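Local coordinates for protein extracellular sialidase/neuraminidase, putative (Aspergillus fumigatus, PDB 2XZJ) that probably acts as a secreted exo-sialidase that hydrolyses glycosidic bonds of terminal sialic acids, with Kdn (the deaminated sialic acid) as a likely substrate, at residues S37-A42 and G336-M341; A124-N129 and V139-D144; W180-V185 and P201-N206; I1-K6 and W379-P384. One frame throughout, in Å; residues are numbered along the deposited sequence.

Contact 1 (S37-A42 and G336-M341); sequences SFRIPA and GGYSSM. With KFN (2,6-anhydro-3-deoxy-D-glycero-D-galacto-non-2-enonic acid), chain E.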
# COMPACT_ATOMS: atom_id res chain seq x y z
N SER A 37 -16.57 4.44 -1.90
CA SER A 37 -15.24 4.50 -2.48
C SER A 37 -14.34 3.41 -1.91
O SER A 37 -14.54 2.97 -0.78
CB SER A 37 -14.63 5.86 -2.20
OG SER A 37 -15.18 6.85 -3.07
N PHE A 38 -13.38 2.99 -2.72
CA PHE A 38 -12.25 2.19 -2.25
C PHE A 38 -10.96 2.98 -2.42
O PHE A 38 -10.71 3.49 -3.50
CB PHE A 38 -12.19 0.85 -2.97
CG PHE A 38 -13.40 -0.03 -2.70
CD1 PHE A 38 -13.47 -0.80 -1.54
CD2 PHE A 38 -14.48 -0.05 -3.59
CE1 PHE A 38 -14.59 -1.59 -1.27
CE2 PHE A 38 -15.62 -0.84 -3.33
CZ PHE A 38 -15.67 -1.61 -2.16
N ARG A 39 -10.17 3.08 -1.35
CA ARG A 39 -8.88 3.77 -1.41
C ARG A 39 -7.83 2.98 -0.61
O ARG A 39 -8.13 1.98 0.07
CB ARG A 39 -8.97 5.20 -0.86
CG ARG A 39 -9.74 6.21 -1.70
CD ARG A 39 -9.29 7.62 -1.39
NE ARG A 39 -7.85 7.70 -1.59
CZ ARG A 39 -7.03 8.53 -0.97
NH1 ARG A 39 -7.49 9.42 -0.09
NH2 ARG A 39 -5.73 8.47 -1.25
N ILE A 40 -6.58 3.43 -0.72
CA ILE A 40 -5.50 2.92 0.13
C ILE A 40 -5.28 1.40 -0.07
O ILE A 40 -5.56 0.59 0.84
CB ILE A 40 -5.72 3.33 1.65
CG1 ILE A 40 -6.30 4.74 1.82
CG2 ILE A 40 -4.43 3.18 2.46
CD1 ILE A 40 -5.53 5.88 1.11
N PRO A 41 -4.78 1.02 -1.26
CA PRO A 41 -4.52 -0.39 -1.59
C PRO A 41 -3.28 -1.00 -0.91
O PRO A 41 -2.33 -0.30 -0.55
CB PRO A 41 -4.28 -0.34 -3.12
CG PRO A 41 -3.70 1.05 -3.33
CD PRO A 41 -4.58 1.88 -2.45
N ALA A 42 -3.31 -2.32 -0.75
CA ALA A 42 -2.13 -3.07 -0.33
C ALA A 42 -2.25 -4.47 -0.91
O ALA A 42 -3.33 -5.08 -0.86
CB ALA A 42 -2.05 -3.13 1.17
N GLY A 336 -4.67 7.06 -10.87
CA GLY A 336 -3.57 7.73 -10.19
C GLY A 336 -3.85 8.03 -8.73
O GLY A 336 -4.95 8.46 -8.35
N GLY A 337 -2.83 7.82 -7.91
CA GLY A 337 -2.88 8.00 -6.46
C GLY A 337 -1.99 6.93 -5.83
O GLY A 337 -0.97 6.53 -6.40
N TYR A 338 -2.41 6.45 -4.67
CA TYR A 338 -1.74 5.37 -3.92
C TYR A 338 -1.62 4.09 -4.73
O TYR A 338 -2.47 3.82 -5.60
CB TYR A 338 -2.53 5.06 -2.63
CG TYR A 338 -2.40 6.08 -1.52
CD1 TYR A 338 -2.45 7.45 -1.79
CD2 TYR A 338 -2.23 5.67 -0.20
CE1 TYR A 338 -2.32 8.40 -0.76
CE2 TYR A 338 -2.11 6.60 0.83
CZ TYR A 338 -2.16 7.96 0.54
OH TYR A 338 -2.05 8.87 1.56
N SER A 339 -0.60 3.29 -4.42
CA SER A 339 -0.30 2.07 -5.16
C SER A 339 0.34 1.02 -4.25
O SER A 339 0.84 1.36 -3.19
CB SER A 339 0.64 2.38 -6.32
OG SER A 339 1.92 2.78 -5.86
N SER A 340 0.32 -0.24 -4.70
CA SER A 340 0.98 -1.36 -4.01
C SER A 340 1.36 -2.38 -5.08
O SER A 340 0.60 -2.63 -6.02
CB SER A 340 0.06 -2.00 -2.96
OG SER A 340 0.73 -2.98 -2.15
N MET A 341 2.56 -2.95 -4.94
CA MET A 341 3.04 -4.02 -5.83
C MET A 341 3.44 -5.31 -5.11
O MET A 341 3.95 -5.29 -3.98
CB MET A 341 4.23 -3.56 -6.69
CG MET A 341 3.99 -2.34 -7.59
SD MET A 341 5.53 -1.77 -8.35
CE MET A 341 6.37 -1.05 -6.94
C1 KFN E . -4.15 11.33 0.96
C3 KFN E . -4.93 9.52 2.52
C4 KFN E . -4.93 8.80 3.89
C5 KFN E . -4.41 9.75 5.01
C6 KFN E . -3.14 10.50 4.53
C7 KFN E . -2.58 11.54 5.54
C8 KFN E . -1.20 12.09 5.15
C9 KFN E . -0.83 13.28 6.01
O5 KFN E . -4.13 9.04 6.23
O1B KFN E . -4.83 10.80 0.07
O1A KFN E . -3.41 12.35 0.83
O4 KFN E . -6.25 8.28 4.14
O6 KFN E . -3.40 11.24 3.29
C2 KFN E . -4.16 10.67 2.32
O7 KFN E . -3.47 12.66 5.58
O8 KFN E . -0.19 11.09 5.29
O9 KFN E . -0.65 12.87 7.38
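Strands 37-42 and 338-341 run nearly parallel, their axes 12° apart and 5.6 Å at closest approach. They are edge strands of different sheets, and side chains, not a shared ladder, join the blades. Ile40, Pro41 and Ala42 lie opposite Tyr338, Ser339 and Ser340. Ile40 CD1 lies over one face of the Tyr338 ring, offset toward its rim, in a CH-pi contact 3.8 Å from the centroid. The Arg39 guanidinium reaches the same face, its plane 89° from the ring and NH2 3.4 Å from Tyr338 CE1; with CZ 5.0 Å from the Tyr338 centroid, any cation-pi attraction is at most weak. At the tyrosine root Pro41 CD packs on Tyr338 CB at 3.8 Å, the side chains crossing at about a right angle. A bend at chi3 (56°) turns the Arg39 tip to the ligand, where NH1 and NH2 both donate to KFN O1B, NH2 at 2.8 Å. Glu354 bridges the segments, taking Arg39 NE and Ile40 N on OE2 and Tyr338 N on OE1. Arg39 heads the sialidase Arg-Ile-Pro motif, and Tyr338 OH bonds to Glu229. This is consistent with an arginine gripping the substrate carboxylate beside a tyrosine-glutamate pair, as in other sialidases.

Contact 2 (A124-N129 and V139-D144); sequences ATYSQN and VTKKID. With KFN (2,6-anhydro-3-deoxy-D-glycero-D-galacto-non-2-enonic acid), chain E.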
# COMPACT_ATOMS: atom_id res chain seq x y z
N ALA A 124 -14.97 7.16 15.71
CA ALA A 124 -16.02 7.66 14.81
C ALA A 124 -16.12 9.18 14.73
O ALA A 124 -16.52 9.73 13.70
CB ALA A 124 -17.38 7.06 15.22
N THR A 125 -15.73 9.87 15.80
CA THR A 125 -15.99 11.31 15.89
C THR A 125 -14.74 12.17 15.79
O THR A 125 -14.79 13.36 16.11
CB THR A 125 -16.82 11.67 17.17
OG1 THR A 125 -16.15 11.20 18.34
CG2 THR A 125 -18.23 11.08 17.11
N TYR A 126 -13.63 11.57 15.35
CA TYR A 126 -12.33 12.24 15.25
C TYR A 126 -11.84 12.24 13.81
O TYR A 126 -12.06 11.27 13.07
CB TYR A 126 -11.27 11.55 16.13
CG TYR A 126 -11.52 11.70 17.61
CD1 TYR A 126 -12.33 10.80 18.30
CD2 TYR A 126 -10.95 12.75 18.33
CE1 TYR A 126 -12.58 10.93 19.64
CE2 TYR A 126 -11.19 12.89 19.68
CZ TYR A 126 -12.00 11.98 20.34
OH TYR A 126 -12.25 12.13 21.69
N SER A 127 -11.18 13.32 13.41
CA SER A 127 -10.46 13.37 12.14
C SER A 127 -9.12 14.07 12.32
O SER A 127 -8.91 14.78 13.31
CB SER A 127 -11.29 14.05 11.06
OG SER A 127 -11.62 15.38 11.42
N GLN A 128 -8.21 13.84 11.38
CA GLN A 128 -6.87 14.44 11.41
C GLN A 128 -6.90 15.96 11.64
O GLN A 128 -6.14 16.50 12.47
CB GLN A 128 -6.14 14.11 10.11
CG GLN A 128 -4.65 14.50 10.11
CD GLN A 128 -3.88 14.00 8.91
OE1 GLN A 128 -4.45 13.56 7.91
NE2 GLN A 128 -2.54 14.08 9.01
N ASN A 129 -7.75 16.65 10.89
CA ASN A 129 -7.84 18.12 10.94
C ASN A 129 -8.80 18.62 12.03
O ASN A 129 -8.59 19.69 12.62
CB ASN A 129 -8.23 18.67 9.56
CG ASN A 129 -7.12 18.53 8.54
OD1 ASN A 129 -5.93 18.58 8.88
ND2 ASN A 129 -7.49 18.35 7.28
N VAL A 139 -20.01 17.21 13.90
CA VAL A 139 -18.73 17.84 13.56
C VAL A 139 -17.60 17.14 14.34
O VAL A 139 -17.71 16.94 15.56
CB VAL A 139 -18.81 19.38 13.84
CG1 VAL A 139 -17.47 20.08 13.65
CG2 VAL A 139 -19.89 20.01 12.94
N THR A 140 -16.54 16.76 13.63
CA THR A 140 -15.47 15.97 14.25
C THR A 140 -14.62 16.77 15.22
O THR A 140 -14.47 17.99 15.08
CB THR A 140 -14.52 15.28 13.23
OG1 THR A 140 -13.68 16.26 12.57
CG2 THR A 140 -15.29 14.44 12.23
N LYS A 141 -14.07 16.06 16.21
CA LYS A 141 -13.00 16.55 17.06
C LYS A 141 -11.68 16.28 16.37
O LYS A 141 -11.55 15.27 15.67
CB LYS A 141 -13.03 15.84 18.42
CG LYS A 141 -14.24 16.26 19.27
CD LYS A 141 -14.52 15.30 20.41
CE LYS A 141 -14.90 13.91 19.88
NZ LYS A 141 -16.10 13.93 19.01
N LYS A 142 -10.70 17.15 16.58
CA LYS A 142 -9.37 16.91 16.04
C LYS A 142 -8.70 15.72 16.74
O LYS A 142 -8.71 15.63 17.97
CB LYS A 142 -8.51 18.18 16.19
CG LYS A 142 -7.11 18.06 15.66
CD LYS A 142 -6.54 19.44 15.37
CE LYS A 142 -5.36 19.35 14.43
NZ LYS A 142 -4.08 19.38 15.16
N ILE A 143 -8.12 14.82 15.95
CA ILE A 143 -7.33 13.71 16.53
C ILE A 143 -6.29 14.26 17.51
O ILE A 143 -5.56 15.20 17.19
CB ILE A 143 -6.69 12.82 15.44
CG1 ILE A 143 -7.70 11.72 15.06
CG2 ILE A 143 -5.40 12.13 15.93
CD1 ILE A 143 -7.49 11.11 13.74
N ASP A 144 -6.27 13.68 18.71
CA ASP A 144 -5.46 14.22 19.79
C ASP A 144 -4.71 13.11 20.51
O ASP A 144 -4.71 11.97 20.07
CB ASP A 144 -6.31 15.07 20.75
CG ASP A 144 -7.40 14.26 21.47
OD1 ASP A 144 -7.25 13.04 21.68
OD2 ASP A 144 -8.44 14.86 21.82
C1 KFN E . -4.15 11.33 0.96
C3 KFN E . -4.93 9.52 2.52
C4 KFN E . -4.93 8.80 3.89
C5 KFN E . -4.41 9.75 5.01
C6 KFN E . -3.14 10.50 4.53
C7 KFN E . -2.58 11.54 5.54
C8 KFN E . -1.20 12.09 5.15
C9 KFN E . -0.83 13.28 6.01
O5 KFN E . -4.13 9.04 6.23
O1B KFN E . -4.83 10.80 0.07
O1A KFN E . -3.41 12.35 0.83
O4 KFN E . -6.25 8.28 4.14
O6 KFN E . -3.40 11.24 3.29
C2 KFN E . -4.16 10.67 2.32
O7 KFN E . -3.47 12.66 5.58
O8 KFN E . -0.19 11.09 5.29
O9 KFN E . -0.65 12.87 7.38
O HOH W 1 -10.58 13.81 23.21
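Tyr126 and Ser127 pair with Lys141 and Lys142 in a two-bridge parallel ladder, a miniature sheet formed within the long excursion between strands 115-122 and 152-158 of one propeller blade. Three backbone bonds hold it: Lys141 N to Thr125 O at 2.8 Å, Ser127 N to Lys141 O at 3.0 Å, and Ile143 N to Ser127 O at 2.8 Å. Thr125 O serves two donors. The amide of Lys141 meets it in the carbonyl plane, while the ammonium of the same lysine comes from above that plane, with NZ 3.2 Å from Thr125 O. To get there the Lys141 chain folds back at chi3 and chi4, laying CE and NZ over one face of the Tyr126 ring in CH-pi and cation-pi contacts. On the other face of the ladder Thr140 OG1 donates to Ser127 OG in a short bond of 2.5 Å. Asp132 completes this polar cluster, its backbone N meeting Thr140 OG1 and its OD2 meeting Ser127 OG. Ile143 CG1 packs against Tyr126 CB. At the ring's far end a water joins Tyr126 OH to Asp144 OD2, to which it donates at 2.8 Å. Gln128 leaves the ladder extended, and its amide bonds the ligand twice: OE1 accepts from KFN O7 at 2.7 Å, and NE2 donates to KFN O9 at 2.8 Å.

Contact 3 (W180-V185 and P201-N206); sequences WAWDAV and PAMGRN. With KFN (2,6-anhydro-3-deoxy-D-glycero-D-galacto-non-2-enonic acid), chain E.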
# COMPACT_ATOMS: atom_id res chain seq x y z
N TRP A 180 1.74 10.51 21.37
CA TRP A 180 1.42 10.71 19.97
C TRP A 180 -0.09 10.86 19.78
O TRP A 180 -0.88 10.34 20.56
CB TRP A 180 1.96 9.56 19.12
CG TRP A 180 3.40 9.66 18.76
CD1 TRP A 180 4.41 10.20 19.52
CD2 TRP A 180 4.01 9.21 17.55
NE1 TRP A 180 5.61 10.11 18.84
CE2 TRP A 180 5.39 9.51 17.63
CE3 TRP A 180 3.53 8.58 16.39
CZ2 TRP A 180 6.29 9.20 16.60
CZ3 TRP A 180 4.43 8.27 15.37
CH2 TRP A 180 5.79 8.60 15.48
N ALA A 181 -0.46 11.58 18.73
CA ALA A 181 -1.85 11.77 18.35
C ALA A 181 -2.04 11.12 17.01
O ALA A 181 -2.43 9.95 16.94
CB ALA A 181 -2.19 13.26 18.26
N TRP A 182 -1.77 11.87 15.94
CA TRP A 182 -1.77 11.29 14.59
C TRP A 182 -0.72 10.18 14.51
O TRP A 182 0.30 10.25 15.18
CB TRP A 182 -1.53 12.33 13.48
CG TRP A 182 -1.72 11.72 12.10
CD1 TRP A 182 -0.75 11.42 11.18
CD2 TRP A 182 -2.96 11.28 11.53
NE1 TRP A 182 -1.31 10.83 10.07
CE2 TRP A 182 -2.67 10.75 10.25
CE3 TRP A 182 -4.29 11.31 11.96
CZ2 TRP A 182 -3.66 10.23 9.41
CZ3 TRP A 182 -5.28 10.80 11.13
CH2 TRP A 182 -4.96 10.27 9.87
N ASP A 183 -1.02 9.15 13.72
CA ASP A 183 -0.09 8.08 13.43
C ASP A 183 -0.54 7.45 12.12
O ASP A 183 -1.67 7.64 11.69
CB ASP A 183 -0.08 7.02 14.56
CG ASP A 183 1.02 5.97 14.38
OD1 ASP A 183 2.08 6.31 13.79
OD2 ASP A 183 0.83 4.81 14.83
N ALA A 184 0.37 6.70 11.49
CA ALA A 184 0.09 5.95 10.29
C ALA A 184 1.04 4.75 10.29
O ALA A 184 2.18 4.88 10.70
CB ALA A 184 0.30 6.81 9.06
N VAL A 185 0.53 3.59 9.88
CA VAL A 185 1.36 2.48 9.46
C VAL A 185 1.27 2.39 7.93
O VAL A 185 0.19 2.58 7.34
CB VAL A 185 0.98 1.15 10.17
CG1 VAL A 185 -0.38 0.59 9.68
CG2 VAL A 185 2.10 0.11 10.03
N PRO A 201 7.12 -0.50 7.62
CA PRO A 201 7.33 0.94 7.71
C PRO A 201 6.14 1.64 8.38
O PRO A 201 4.99 1.23 8.19
CB PRO A 201 7.46 1.36 6.24
CG PRO A 201 6.58 0.37 5.50
CD PRO A 201 6.74 -0.93 6.25
N ALA A 202 6.42 2.66 9.19
CA ALA A 202 5.38 3.42 9.86
C ALA A 202 5.83 4.87 9.98
O ALA A 202 6.95 5.22 9.60
CB ALA A 202 5.08 2.83 11.24
N MET A 203 4.96 5.72 10.52
CA MET A 203 5.31 7.13 10.74
C MET A 203 6.47 7.25 11.72
O MET A 203 6.37 6.76 12.85
CB MET A 203 4.09 7.88 11.29
CG MET A 203 4.39 9.32 11.67
SD MET A 203 2.85 10.15 12.10
CE MET A 203 3.41 11.31 13.35
N GLY A 204 7.58 7.86 11.29
CA GLY A 204 8.66 8.22 12.21
C GLY A 204 9.48 7.06 12.73
O GLY A 204 10.33 7.23 13.60
N ARG A 205 9.25 5.86 12.19
CA ARG A 205 9.78 4.64 12.77
C ARG A 205 9.58 3.43 11.89
O ARG A 205 8.70 3.44 11.02
CB ARG A 205 9.12 4.37 14.13
CG ARG A 205 7.65 3.92 14.06
CD ARG A 205 6.95 4.29 15.37
NE ARG A 205 5.63 3.66 15.56
CZ ARG A 205 4.50 4.04 14.96
NH1 ARG A 205 4.50 5.05 14.09
NH2 ARG A 205 3.37 3.40 15.24
N ASN A 206 10.41 2.41 12.10
CA ASN A 206 10.14 1.08 11.59
C ASN A 206 9.69 0.19 12.73
O ASN A 206 10.08 0.39 13.88
CB ASN A 206 11.37 0.46 10.92
CG ASN A 206 11.77 1.18 9.63
OD1 ASN A 206 10.91 1.58 8.82
ND2 ASN A 206 13.08 1.34 9.42
C1 KFN E . -4.15 11.33 0.96
C3 KFN E . -4.93 9.52 2.52
C4 KFN E . -4.93 8.80 3.89
C5 KFN E . -4.41 9.75 5.01
C6 KFN E . -3.14 10.50 4.53
C7 KFN E . -2.58 11.54 5.54
C8 KFN E . -1.20 12.09 5.15
C9 KFN E . -0.83 13.28 6.01
O5 KFN E . -4.13 9.04 6.23
O1B KFN E . -4.83 10.80 0.07
O1A KFN E . -3.41 12.35 0.83
O4 KFN E . -6.25 8.28 4.14
O6 KFN E . -3.40 11.24 3.29
C2 KFN E . -4.16 10.67 2.32
O7 KFN E . -3.47 12.66 5.58
O8 KFN E . -0.19 11.09 5.29
O9 KFN E . -0.65 12.87 7.38
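Met203 is the knob of this contact, pushed from the 202-205 turn into a hollow walled by Trp180, Trp182 and Asp183. With CG anti to the backbone N (chi1 175°), the side chain runs straight out to SD and then bends, setting CE off-centre over the six-membered ring of Trp180, 3.8 Å from CZ3. The sulfur lies oblique to both indoles, 3.9 Å from Trp182 CD1 and farther from Trp180, a Met-aromatic contact with each. Trp180 comes from the opposite direction and fits its rim into the bend of the turn: CH2 rests 3.3 Å from Met203 O, which lies in the ring plane, and Gly204 passes the same edge. Arg205 slides past the Trp180 indole the other way, its guanidinium plane 73° from the ring, and reaches Asp183. Its NH1 and NH2 take one carboxylate oxygen each, both on the syn side, with NH1 2.7 Å from OD1 and the two planes turned 41° apart. NH1 also donates to Met203 O in the guanidinium plane, so the arginine braces the turn that carries it. At the other end Ala202 CB settles against Ala184 O and Val185 CA, and Met203 N donates to Ala184 O at 2.9 Å. Ala184 N is buried without a partner. The type II turn from Ala202 to Arg205 closes a tight beta hairpin between strands 198-202 and 205-210 of a propeller blade, wedged against a loop whose Trp182 presents its edge to KFN O5 at the wall of the ligand pocket.

Contact 4 (I1-K6 and W379-P384); sequences INDPAK and WILNGP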
# COMPACT_ATOMS: atom_id res chain seq x y z
N ILE A 1 24.48 -3.40 -17.91
CA ILE A 1 23.69 -2.53 -18.84
C ILE A 1 22.54 -3.31 -19.51
O ILE A 1 21.41 -2.81 -19.59
CB ILE A 1 24.61 -1.81 -19.90
CG1 ILE A 1 25.91 -1.30 -19.25
CG2 ILE A 1 23.86 -0.63 -20.59
CD1 ILE A 1 27.05 -1.01 -20.23
N ASN A 2 22.84 -4.53 -19.95
CA ASN A 2 21.86 -5.40 -20.61
C ASN A 2 20.84 -6.01 -19.63
O ASN A 2 21.16 -6.33 -18.48
CB ASN A 2 22.57 -6.53 -21.36
CG ASN A 2 23.89 -6.09 -21.98
OD1 ASN A 2 24.95 -6.67 -21.69
ND2 ASN A 2 23.84 -5.07 -22.84
N ASP A 3 19.60 -6.15 -20.10
CA ASP A 3 18.58 -6.82 -19.32
C ASP A 3 17.86 -7.84 -20.20
O ASP A 3 17.20 -7.47 -21.17
CB ASP A 3 17.59 -5.82 -18.70
CG ASP A 3 16.72 -6.45 -17.60
OD1 ASP A 3 16.44 -7.67 -17.64
OD2 ASP A 3 16.32 -5.73 -16.68
N PRO A 4 18.01 -9.14 -19.86
CA PRO A 4 17.45 -10.22 -20.66
C PRO A 4 15.93 -10.09 -20.74
O PRO A 4 15.32 -10.56 -21.70
CB PRO A 4 17.85 -11.50 -19.89
CG PRO A 4 18.18 -11.04 -18.50
CD PRO A 4 18.69 -9.63 -18.64
N ALA A 5 15.32 -9.43 -19.76
CA ALA A 5 13.86 -9.32 -19.69
C ALA A 5 13.31 -8.50 -20.85
O ALA A 5 12.21 -8.76 -21.36
CB ALA A 5 13.43 -8.75 -18.35
N LYS A 6 14.08 -7.53 -21.31
CA LYS A 6 13.63 -6.72 -22.44
C LYS A 6 13.31 -7.55 -23.71
O LYS A 6 12.47 -7.14 -24.52
CB LYS A 6 14.66 -5.66 -22.75
CG LYS A 6 14.11 -4.50 -23.55
CD LYS A 6 15.20 -3.50 -23.77
CE LYS A 6 14.73 -2.35 -24.62
NZ LYS A 6 15.70 -1.24 -24.46
N TRP A 379 7.52 -5.42 -20.50
CA TRP A 379 6.61 -4.31 -20.72
C TRP A 379 7.23 -3.00 -20.23
O TRP A 379 7.21 -2.00 -20.94
CB TRP A 379 5.24 -4.54 -20.08
CG TRP A 379 4.24 -3.42 -20.40
CD1 TRP A 379 3.46 -3.31 -21.52
CD2 TRP A 379 3.97 -2.26 -19.60
NE1 TRP A 379 2.71 -2.15 -21.46
CE2 TRP A 379 3.01 -1.49 -20.29
CE3 TRP A 379 4.45 -1.80 -18.36
CZ2 TRP A 379 2.51 -0.28 -19.78
CZ3 TRP A 379 3.95 -0.60 -17.86
CH2 TRP A 379 2.99 0.15 -18.56
N ILE A 380 7.79 -3.00 -19.02
CA ILE A 380 8.39 -1.78 -18.47
C ILE A 380 9.50 -1.27 -19.39
O ILE A 380 9.55 -0.10 -19.74
CB ILE A 380 8.96 -1.99 -17.05
CG1 ILE A 380 7.90 -2.51 -16.08
CG2 ILE A 380 9.57 -0.69 -16.53
CD1 ILE A 380 8.47 -2.82 -14.70
N LEU A 381 10.38 -2.19 -19.77
CA LEU A 381 11.62 -1.89 -20.49
C LEU A 381 11.46 -1.48 -21.95
O LEU A 381 12.36 -0.84 -22.52
CB LEU A 381 12.56 -3.09 -20.40
CG LEU A 381 13.09 -3.40 -19.01
CD1 LEU A 381 13.63 -4.82 -18.95
CD2 LEU A 381 14.13 -2.36 -18.66
N ASN A 382 10.33 -1.86 -22.53
CA ASN A 382 10.03 -1.53 -23.92
C ASN A 382 9.12 -0.30 -24.04
O ASN A 382 8.51 -0.08 -25.07
CB ASN A 382 9.46 -2.75 -24.64
CG ASN A 382 10.53 -3.82 -24.90
OD1 ASN A 382 11.46 -3.59 -25.68
ND2 ASN A 382 10.39 -4.98 -24.26
N GLY A 383 9.06 0.50 -22.98
CA GLY A 383 8.31 1.76 -23.00
C GLY A 383 8.95 2.80 -23.91
O GLY A 383 10.14 2.72 -24.21
N PRO A 384 8.16 3.78 -24.37
CA PRO A 384 8.63 4.73 -25.39
C PRO A 384 9.58 5.80 -24.84
O PRO A 384 10.18 6.56 -25.62
CB PRO A 384 7.33 5.39 -25.84
CG PRO A 384 6.45 5.34 -24.58
CD PRO A 384 6.73 3.96 -24.06
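Leu381 projects from the last turn of helix 377-381 into the curl of chain formed by Asp3, Ala5 and Lys6. Its CD1 is the branch that makes most of the contact, lying 3.6 Å from Asp3 OD2 and 4.0 Å from Ala5 CB. The Asp3 side chain crosses that of Leu381 at about a right angle, with the CD1 methyl beside the carboxylate. Lys6 approaches obliquely instead. Its chain is extended to the tip and lies along the helix end, CG packing 3.8 Å from Leu381 CB and CE passing 3.5 Å from Leu381 O. The lysine thus touches mainly through methylene groups. Asn382, just past the helix, also crosses Lys6 obliquely and turns its amide to the lysine backbone. There ND2 donates to Lys6 O at 3.0 Å in an almost straight bond (176°), within the amide plane and on a carbonyl lone pair. The same ND2 reaches Ser378 O one turn back, which fixes the amide between the helix and the N-terminal arm. The arm has its own brace, an Asx turn in which Ala5 N donates to Asp3 OD1. Asp3 OD2 also makes a salt bridge to Arg290 and a hydrogen bond to Tyr311. Leu381 also packs on Ile309 of strand 305-310, so both chain ends are tied to that strand's sheet. The arm leads into strand 12-18 and the helix follows strand 368-375, two strands that pair in the neighbouring sheet.

Contacts 1, 2 and 3 surround the ligand KFN from different parts of the propeller. Contact 1 is centred about 6 Å from the centre of the chain, as expected near a propeller axis, and meets the carboxylate, which Arg39 probably shares with Arg245 and Arg302 as the sialidase arginine triad. Contacts 2 and 3 line the glycerol and C5 side. Their centres are about 23 and 19 Å from that of contact 1, and neither touches it. They do touch one another: Gln128 NE2 lies 3.6 Å from Trp182 CE2, and Ile143 CD1 packs 3.4 Å from Trp182 CZ3. Contact 4, its centre about 26 Å from contact 1's and 47 Å from contact 2's, joins the chain termini far from the pocket.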